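PDB 6SRN: TetR family transcriptional regulator from Streptomyces coelicolor, which probably binds operator DNA as a transcription factor and takes up a furan hormone, 4-(hydroxymethyl)-2-propylfuran-3-carboxylic acid, in the control of antibiotic production. Local coordinates for residues A37-F42 and I78-E83; V153-A158 and A171-S176; V122-A127 and H192-I197. One frame throughout, in Å; residues are numbered along the deposited sequence.

Contact 1: residues A37-F42 and I78-E83; sequences AASEIF and IAVVEE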
loop_
_atom_site.group_PDB
_atom_site.type_symbol
_atom_site.label_atom_id
_atom_site.label_comp_id
_atom_site.label_asym_id
_atom_site.label_seq_id
_atom_site.Cartn_x
_atom_site.Cartn_y
_atom_site.Cartn_z
ATOM N N ALA A 37 15.622 -19.885 -1.127
ATOM C CA ALA A 37 14.572 -20.888 -0.972
ATOM C C ALA A 37 13.473 -20.444 -0.032
ATOM O O ALA A 37 12.295 -20.615 -0.342
ATOM C CB ALA A 37 15.162 -22.214 -0.502
ATOM N N ALA A 38 13.867 -19.848 1.088
ATOM C CA ALA A 38 12.898 -19.324 2.014
ATOM C C ALA A 38 12.040 -18.248 1.345
ATOM O O ALA A 38 10.841 -18.182 1.560
ATOM C CB ALA A 38 13.585 -18.758 3.227
ATOM N N SER A 39 12.680 -17.429 0.556
ATOM C CA SER A 39 11.974 -16.330 -0.123
ATOM C C SER A 39 10.946 -16.873 -1.072
ATOM O O SER A 39 9.846 -16.348 -1.180
ATOM C CB SER A 39 12.956 -15.434 -0.841
ATOM O OG SER A 39 13.735 -14.708 0.117
ATOM N N GLU A 40 11.331 -17.877 -1.847
ATOM C CA GLU A 40 10.406 -18.480 -2.781
ATOM C C GLU A 40 9.176 -18.965 -2.036
ATOM O O GLU A 40 8.056 -18.741 -2.493
ATOM C CB GLU A 40 11.082 -19.635 -3.541
ATOM C CG GLU A 40 12.148 -19.157 -4.533
ATOM C CD GLU A 40 13.101 -20.244 -5.023
ATOM O OE1 GLU A 40 12.870 -21.424 -4.712
ATOM O OE2 GLU A 40 14.080 -19.914 -5.748
ATOM N N ILE A 41 9.370 -19.646 -0.921
ATOM C CA ILE A 41 8.240 -20.208 -0.167
ATOM C C ILE A 41 7.382 -19.132 0.523
ATOM O O ILE A 41 6.154 -19.188 0.509
ATOM C CB ILE A 41 8.746 -21.313 0.795
ATOM C CG1 ILE A 41 9.217 -22.480 -0.060
ATOM C CG2 ILE A 41 7.658 -21.732 1.789
ATOM C CD1 ILE A 41 10.021 -23.496 0.654
ATOM N N PHE A 42 8.040 -18.161 1.122
ATOM C CA PHE A 42 7.282 -17.078 1.749
ATOM C C PHE A 42 6.493 -16.301 0.698
ATOM O O PHE A 42 5.370 -15.876 0.950
ATOM C CB PHE A 42 8.177 -16.092 2.484
ATOM C CG PHE A 42 8.745 -16.573 3.808
ATOM C CD1 PHE A 42 7.966 -17.163 4.782
ATOM C CD2 PHE A 42 10.082 -16.299 4.100
ATOM C CE1 PHE A 42 8.534 -17.518 6.007
ATOM C CE2 PHE A 42 10.657 -16.624 5.324
ATOM C CZ PHE A 42 9.876 -17.257 6.245
ATOM N N ILE A 78 12.768 -12.488 9.413
ATOM C CA ILE A 78 13.525 -11.266 9.619
ATOM C C ILE A 78 14.656 -11.160 8.601
ATOM O O ILE A 78 14.868 -10.102 8.025
ATOM C CB ILE A 78 14.083 -11.196 11.060
ATOM C CG1 ILE A 78 12.918 -11.029 12.038
ATOM C CG2 ILE A 78 15.093 -10.072 11.177
ATOM C CD1 ILE A 78 13.330 -11.203 13.472
ATOM N N ALA A 79 15.434 -12.235 8.404
ATOM C CA ALA A 79 16.571 -12.138 7.493
ATOM C C ALA A 79 16.139 -11.811 6.047
ATOM O O ALA A 79 16.809 -11.086 5.363
ATOM C CB ALA A 79 17.381 -13.414 7.528
ATOM N N VAL A 80 15.038 -12.401 5.606
ATOM C CA VAL A 80 14.500 -12.131 4.280
ATOM C C VAL A 80 14.123 -10.658 4.162
ATOM O O VAL A 80 14.523 -9.977 3.231
ATOM C CB VAL A 80 13.270 -13.026 3.983
ATOM C CG1 VAL A 80 12.540 -12.560 2.717
ATOM C CG2 VAL A 80 13.726 -14.472 3.835
ATOM N N VAL A 81 13.367 -10.140 5.118
ATOM C CA VAL A 81 12.975 -8.721 5.046
ATOM C C VAL A 81 14.195 -7.802 5.103
ATOM O O VAL A 81 14.338 -6.864 4.330
ATOM C CB VAL A 81 11.961 -8.372 6.152
ATOM C CG1 VAL A 81 11.657 -6.894 6.155
ATOM C CG2 VAL A 81 10.697 -9.152 5.949
ATOM N N GLU A 82 15.106 -8.084 6.015
ATOM C CA GLU A 82 16.321 -7.245 6.116
ATOM C C GLU A 82 17.094 -7.258 4.799
ATOM O O GLU A 82 17.611 -6.227 4.342
ATOM C CB GLU A 82 17.243 -7.708 7.247
ATOM C CG GLU A 82 16.775 -7.419 8.621
ATOM C CD GLU A 82 17.813 -7.977 9.600
ATOM O OE1 GLU A 82 18.528 -8.984 9.333
ATOM O OE2 GLU A 82 17.967 -7.349 10.602
ATOM N N GLU A 83 17.200 -8.408 4.151
ATOM C CA GLU A 83 17.972 -8.495 2.944
ATOM C C GLU A 83 17.329 -7.684 1.831
ATOM O O GLU A 83 18.026 -7.057 1.037
ATOM C CB GLU A 83 18.112 -9.965 2.542
ATOM C CG GLU A 83 18.630 -10.191 1.150
ATOM C CD GLU A 83 19.910 -9.463 0.877
ATOM O OE1 GLU A 83 20.723 -9.320 1.811
ATOM O OE2 GLU A 83 20.107 -9.056 -0.298
#
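Val-80 lodges against Ala-38, Ser-39 and Phe-42, joining helix 31-49 to helix 73-86 in the TetR-type DNA-binding domain. The two helices cross nearly at a right angle, 96° between the directions of the short segments, with the axes 10.2 Å apart. The predicted helix-turn-helix lies in the chain between them, so this crossing sets the first helix of the domain against the one that leads away from the DNA-binding unit.

The tight part is small and wholly buried. With CG1 anti to the backbone N (chi1 169°), Val-80 presents its two methyls as a fork. CG1 lies 3.6 Å from Ser-39 OG, and CG2 is almost as near to that oxygen. CG2 also meets the aromatic ring of Phe-42 at its edge, close to the ring plane, and has the CB of Ala-38 beside it at 4.3 Å. The Ser-39 hydroxyl among these methyls is satisfied by a hydrogen bond to the carbonyl of Leu-35, one turn earlier in its own helix. Ala-125 and Val-122 of helix 121-131 pack on Val-80 and Ser-39 respectively.

Away from this patch the two helices part, and their charged side chains look elsewhere. Glu-40 forms a salt bridge with Arg-58 and Glu-83 one with Arg-87, while Ile-78 points away from helix 31-49 and Glu-82 lies exposed. No hydrogen bond spans the crossing. At the ring, the nearest pair is Phe-42 CE2 and Val-80 CG2, 4.0 Å apart.

Contact 2: residues V153-A158 and A171-S176; sequences VPLQDA and AAAARS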
loop_
_atom_site.group_PDB
_atom_site.type_symbol
_atom_site.label_atom_id
_atom_site.label_comp_id
_atom_site.label_asym_id
_atom_site.label_seq_id
_atom_site.Cartn_x
_atom_site.Cartn_y
_atom_site.Cartn_z
ATOM N N VAL A 153 18.836 11.599 0.644
ATOM C CA VAL A 153 20.176 12.097 0.386
ATOM C C VAL A 153 20.329 12.670 -1.028
ATOM O O VAL A 153 20.651 13.879 -1.175
ATOM C CB VAL A 153 21.247 11.040 0.672
ATOM C CG1 VAL A 153 22.647 11.553 0.307
ATOM C CG2 VAL A 153 21.214 10.658 2.140
ATOM N N PRO A 154 20.097 11.857 -2.088
ATOM C CA PRO A 154 20.108 12.486 -3.418
ATOM C C PRO A 154 19.082 13.568 -3.631
ATOM O O PRO A 154 19.323 14.486 -4.388
ATOM C CB PRO A 154 19.890 11.303 -4.382
ATOM C CG PRO A 154 19.311 10.250 -3.544
ATOM C CD PRO A 154 19.918 10.400 -2.180
ATOM N N LEU A 155 17.931 13.493 -2.966
ATOM C CA LEU A 155 16.965 14.533 -3.095
ATOM C C LEU A 155 17.459 15.847 -2.461
ATOM O O LEU A 155 17.154 16.919 -2.987
ATOM C CB LEU A 155 15.641 14.103 -2.470
ATOM C CG LEU A 155 14.882 13.078 -3.324
ATOM C CD1 LEU A 155 13.760 12.464 -2.481
ATOM C CD2 LEU A 155 14.332 13.655 -4.609
ATOM N N GLN A 156 18.215 15.761 -1.365
ATOM C CA GLN A 156 18.879 16.960 -0.793
ATOM C C GLN A 156 19.862 17.540 -1.766
ATOM O O GLN A 156 19.935 18.750 -1.928
ATOM C CB GLN A 156 19.582 16.658 0.515
ATOM C CG GLN A 156 20.240 17.873 1.144
ATOM C CD GLN A 156 19.258 18.998 1.421
ATOM O OE1 GLN A 156 18.120 18.756 1.833
ATOM N NE2 GLN A 156 19.700 20.246 1.191
ATOM N N ASP A 157 20.654 16.687 -2.400
ATOM C CA ASP A 157 21.595 17.166 -3.403
ATOM C C ASP A 157 20.874 17.842 -4.567
ATOM O O ASP A 157 21.348 18.834 -5.133
ATOM C CB ASP A 157 22.454 16.018 -3.933
ATOM C CG ASP A 157 23.495 15.530 -2.905
ATOM O OD1 ASP A 157 23.733 16.180 -1.859
ATOM O OD2 ASP A 157 24.042 14.456 -3.161
ATOM N N ALA A 158 19.740 17.249 -4.976
ATOM C CA ALA A 158 18.964 17.807 -6.070
ATOM C C ALA A 158 18.498 19.208 -5.712
ATOM O O ALA A 158 18.569 20.118 -6.533
ATOM C CB ALA A 158 17.737 16.926 -6.373
ATOM N N ALA A 171 12.737 15.935 2.214
ATOM C CA ALA A 171 12.251 14.884 3.110
ATOM C C ALA A 171 10.817 14.538 2.718
ATOM O O ALA A 171 10.422 13.365 2.676
ATOM C CB ALA A 171 12.303 15.361 4.542
ATOM N N ALA A 172 10.041 15.554 2.369
ATOM C CA ALA A 172 8.678 15.327 1.942
ATOM C C ALA A 172 8.606 14.588 0.626
ATOM O O ALA A 172 7.778 13.707 0.468
ATOM C CB ALA A 172 7.951 16.626 1.850
ATOM N N ALA A 173 9.471 14.930 -0.305
ATOM C CA ALA A 173 9.557 14.248 -1.588
ATOM C C ALA A 173 9.945 12.784 -1.411
ATOM O O ALA A 173 9.390 11.923 -2.094
ATOM C CB ALA A 173 10.522 14.960 -2.501
ATOM N N ALA A 174 10.845 12.496 -0.492
ATOM C CA ALA A 174 11.282 11.140 -0.256
ATOM C C ALA A 174 10.078 10.366 0.298
ATOM O O ALA A 174 9.806 9.263 -0.134
ATOM C CB ALA A 174 12.429 11.102 0.735
ATOM N N ARG A 175 9.414 10.899 1.318
ATOM C CA ARG A 175 8.230 10.218 1.829
ATOM C C ARG A 175 7.174 9.962 0.774
ATOM O O ARG A 175 6.594 8.870 0.704
ATOM C CB ARG A 175 7.590 11.001 2.966
ATOM C CG ARG A 175 8.364 10.996 4.273
ATOM C CD ARG A 175 7.602 11.729 5.352
ATOM N NE ARG A 175 7.395 13.161 5.139
ATOM C CZ ARG A 175 8.194 14.124 5.612
ATOM N NH1 ARG A 175 9.336 13.828 6.234
ATOM N NH2 ARG A 175 7.866 15.363 5.393
ATOM N N SER A 176 6.889 10.970 -0.030
ATOM C CA SER A 176 5.834 10.881 -1.063
ATOM C C SER A 176 6.191 9.808 -2.091
ATOM O O SER A 176 5.348 9.035 -2.556
ATOM C CB SER A 176 5.592 12.211 -1.735
ATOM O OG SER A 176 5.092 13.196 -0.794
#
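Leu-155 reaches from helix 145-161 across to Ala-173 and Ala-174 of helix 170-192, two neighbouring helices of the TetR C-terminal domain. Its CB points toward the alanines but stops short of them. CG turns partly aside and comes little nearer; a chi2 of 167°, which sets CD1 anti to CA, then brings that methyl up to the helix. CD1 does the touching: it rests on the backbone of Ala-174, 3.5 Å from its N, and lies 3.7 Å from that residue's CB. Ala-173 closes in from the neighbouring position, its CB 4.1 Å from Leu-155 CD1. The other branch, CD2, keeps farther from both alanines.

Leu-103 of helix 102-119 and Pro-170 also pack on the leucine. One residue earlier, Pro-154 has no N-H for the preceding turn, and the helix is kinked there. On another side of helix 170-192, Arg-175 forms a salt bridge with Glu-203 of the second subunit, so this helix also serves the dimer interface.

With one methyl set against two alanines and no hydrogen bond between the segments, the contact rests on dispersion and the burial of apolar surface; the short alanine side chains let the leucine approach the helix backbone itself.

Contact 3: residues V122-A127 and H192-I197; sequences VMQAGA and HQRADI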
loop_
_atom_site.group_PDB
_atom_site.type_symbol
_atom_site.label_atom_id
_atom_site.label_comp_id
_atom_site.label_asym_id
_atom_site.label_seq_id
_atom_site.Cartn_x
_atom_site.Cartn_y
_atom_site.Cartn_z
ATOM N N VAL A 122 13.253 -12.630 -3.340
ATOM C CA VAL A 122 13.569 -11.986 -2.047
ATOM C C VAL A 122 12.739 -10.699 -1.870
ATOM O O VAL A 122 12.278 -10.392 -0.764
ATOM C CB VAL A 122 15.076 -11.725 -1.897
ATOM C CG1 VAL A 122 15.375 -10.965 -0.606
ATOM C CG2 VAL A 122 15.819 -13.044 -1.935
ATOM N N MET A 123 12.586 -9.934 -2.956
ATOM C CA MET A 123 11.764 -8.730 -2.884
ATOM C C MET A 123 10.301 -9.073 -2.705
ATOM O O MET A 123 9.615 -8.400 -1.917
ATOM C CB MET A 123 11.975 -7.894 -4.138
ATOM C CG MET A 123 13.396 -7.382 -4.336
ATOM S SD MET A 123 13.831 -6.099 -3.118
ATOM C CE MET A 123 12.861 -4.830 -3.744
ATOM N N GLN A 124 9.823 -10.065 -3.422
ATOM C CA GLN A 124 8.431 -10.416 -3.316
ATOM C C GLN A 124 8.118 -10.913 -1.891
ATOM O O GLN A 124 7.089 -10.610 -1.309
ATOM C CB GLN A 124 8.084 -11.481 -4.334
ATOM C CG GLN A 124 8.291 -10.986 -5.773
ATOM C CD GLN A 124 8.317 -12.063 -6.812
ATOM O OE1 GLN A 124 8.286 -13.247 -6.520
ATOM N NE2 GLN A 124 8.352 -11.646 -8.056
ATOM N N ALA A 125 9.024 -11.697 -1.337
ATOM C CA ALA A 125 8.872 -12.214 0.005
ATOM C C ALA A 125 8.956 -11.115 1.041
ATOM O O ALA A 125 8.183 -11.073 1.990
ATOM C CB ALA A 125 9.911 -13.270 0.284
ATOM N N GLY A 126 9.913 -10.205 0.864
ATOM C CA GLY A 126 10.043 -9.078 1.803
ATOM C C GLY A 126 8.763 -8.292 1.874
ATOM O O GLY A 126 8.285 -7.975 2.958
ATOM N N ALA A 127 8.191 -7.992 0.724
ATOM C CA ALA A 127 6.944 -7.250 0.667
ATOM C C ALA A 127 5.791 -8.042 1.263
ATOM O O ALA A 127 4.982 -7.520 2.061
ATOM C CB ALA A 127 6.604 -6.801 -0.762
ATOM N N HIS A 192 -2.789 -7.994 -10.118
ATOM C CA HIS A 192 -2.177 -8.561 -11.312
ATOM C C HIS A 192 -0.886 -9.306 -11.098
ATOM O O HIS A 192 -0.180 -9.622 -12.080
ATOM C CB HIS A 192 -1.966 -7.452 -12.355
ATOM C CG HIS A 192 -3.214 -6.701 -12.697
ATOM N ND1 HIS A 192 -4.324 -7.301 -13.252
ATOM C CD2 HIS A 192 -3.537 -5.399 -12.537
ATOM C CE1 HIS A 192 -5.287 -6.410 -13.405
ATOM N NE2 HIS A 192 -4.834 -5.248 -12.982
ATOM N N GLN A 193 -0.563 -9.636 -9.860
ATOM C CA GLN A 193 0.646 -10.368 -9.527
ATOM C C GLN A 193 1.927 -9.686 -10.093
ATOM O O GLN A 193 2.871 -10.342 -10.545
ATOM C CB GLN A 193 0.570 -11.839 -9.996
ATOM C CG GLN A 193 -0.538 -12.644 -9.330
ATOM C CD GLN A 193 -1.953 -12.191 -9.688
ATOM O OE1 GLN A 193 -2.696 -11.721 -8.820
ATOM N NE2 GLN A 193 -2.342 -12.333 -10.978
ATOM N N ARG A 194 1.871 -8.354 -10.109
ATOM C CA ARG A 194 2.917 -7.470 -10.579
ATOM C C ARG A 194 3.251 -7.573 -12.066
ATOM O O ARG A 194 4.210 -6.973 -12.536
ATOM C CB ARG A 194 4.187 -7.588 -9.717
ATOM C CG ARG A 194 4.028 -7.183 -8.261
ATOM C CD ARG A 194 5.344 -7.022 -7.566
ATOM N NE ARG A 194 5.149 -6.669 -6.149
ATOM C CZ ARG A 194 5.085 -7.563 -5.153
ATOM N NH1 ARG A 194 5.174 -8.845 -5.385
ATOM N NH2 ARG A 194 4.900 -7.157 -3.900
ATOM N N ALA A 195 2.387 -8.201 -12.843
ATOM C CA ALA A 195 2.678 -8.414 -14.267
ATOM C C ALA A 195 2.774 -7.060 -15.028
ATOM O O ALA A 195 3.544 -6.917 -15.964
ATOM C CB ALA A 195 1.610 -9.274 -14.890
ATOM N N ASP A 196 1.972 -6.096 -14.601
ATOM C CA ASP A 196 1.850 -4.796 -15.245
ATOM C C ASP A 196 2.622 -3.710 -14.475
ATOM O O ASP A 196 2.452 -2.522 -14.730
ATOM C CB ASP A 196 0.379 -4.337 -15.344
ATOM C CG ASP A 196 -0.274 -4.039 -13.983
ATOM O OD1 ASP A 196 0.176 -4.626 -12.965
ATOM O OD2 ASP A 196 -1.315 -3.311 -13.946
ATOM N N ILE A 197 3.520 -4.087 -13.576
ATOM C CA ILE A 197 4.154 -3.123 -12.685
ATOM C C ILE A 197 4.909 -2.035 -13.434
ATOM O O ILE A 197 4.886 -0.858 -13.024
ATOM C CB ILE A 197 5.053 -3.822 -11.629
ATOM C CG1 ILE A 197 5.488 -2.824 -10.585
ATOM C CG2 ILE A 197 6.230 -4.531 -12.247
ATOM C CD1 ILE A 197 6.183 -3.440 -9.406
HETATM O O HOH W 1 4.791 -9.803 -2.560
#
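Arg-194 NH2 is gripped by two acceptors: it donates to a water at 3.0 Å and to Gln-185 OE1. The water in turn donates to Gln-124 O, 2.7 Å away, and so bridges the loop between helices 170-192 and 197-212 to the backbone of helix 121-131. It lies at the edge of the guanidinium, in its plane.

The arginine comes from a tight type I' turn, His-192 to Ala-195, in which it has positive phi. Its chain runs straight from CG to NE (chi3 -178°), which brings the guanidinium up to the helix. There NH2 lies 3.6 Å from Ala-127 CB, while NH1 meets Gln-124 CG at 3.8 Å. Gln-124 and Arg-194 pass one another running opposite ways, with amide and guanidinium planes 6° apart. The amide is directed elsewhere: Gln-124 NE2 bonds to the carbonyl of Phe-117.

The place matters because Gln-185 and Phe-117 line the hormone pocket of this ligand-binding domain, and the side chain of Ala-127 comes to about 4 Å from the bound hormone. Arg-194 is thus a second-shell residue whose bond to Gln-185 probably helps orient that amide. Its buried guanidinium has among its partners two neutral oxygens, of the water and of Gln-185, and Asp-189 in a long, weak ion pair; the positive charge would be expected to polarise the water and the side-chain carbonyl of Gln-185.

From the N terminus, contact 1 closes first: residues 37-42 and 78-83 bring together the ends of a loop that holds the predicted helix-turn-helix. That loop is complete before contact 3 opens at 122-127, and contact 3 closes only at 192-197, after most of the ligand-binding domain has gone by. Contact 2, 153-158 with 171-176, is nested inside this longer loop, some 25 Å away between centres and on the opposite side of the chain's centre. None of the loops cross. Contacts 1 and 3 touch because helix 121-131 also lies against both helices of contact 1, linking the DNA-binding domain to the hormone-binding one.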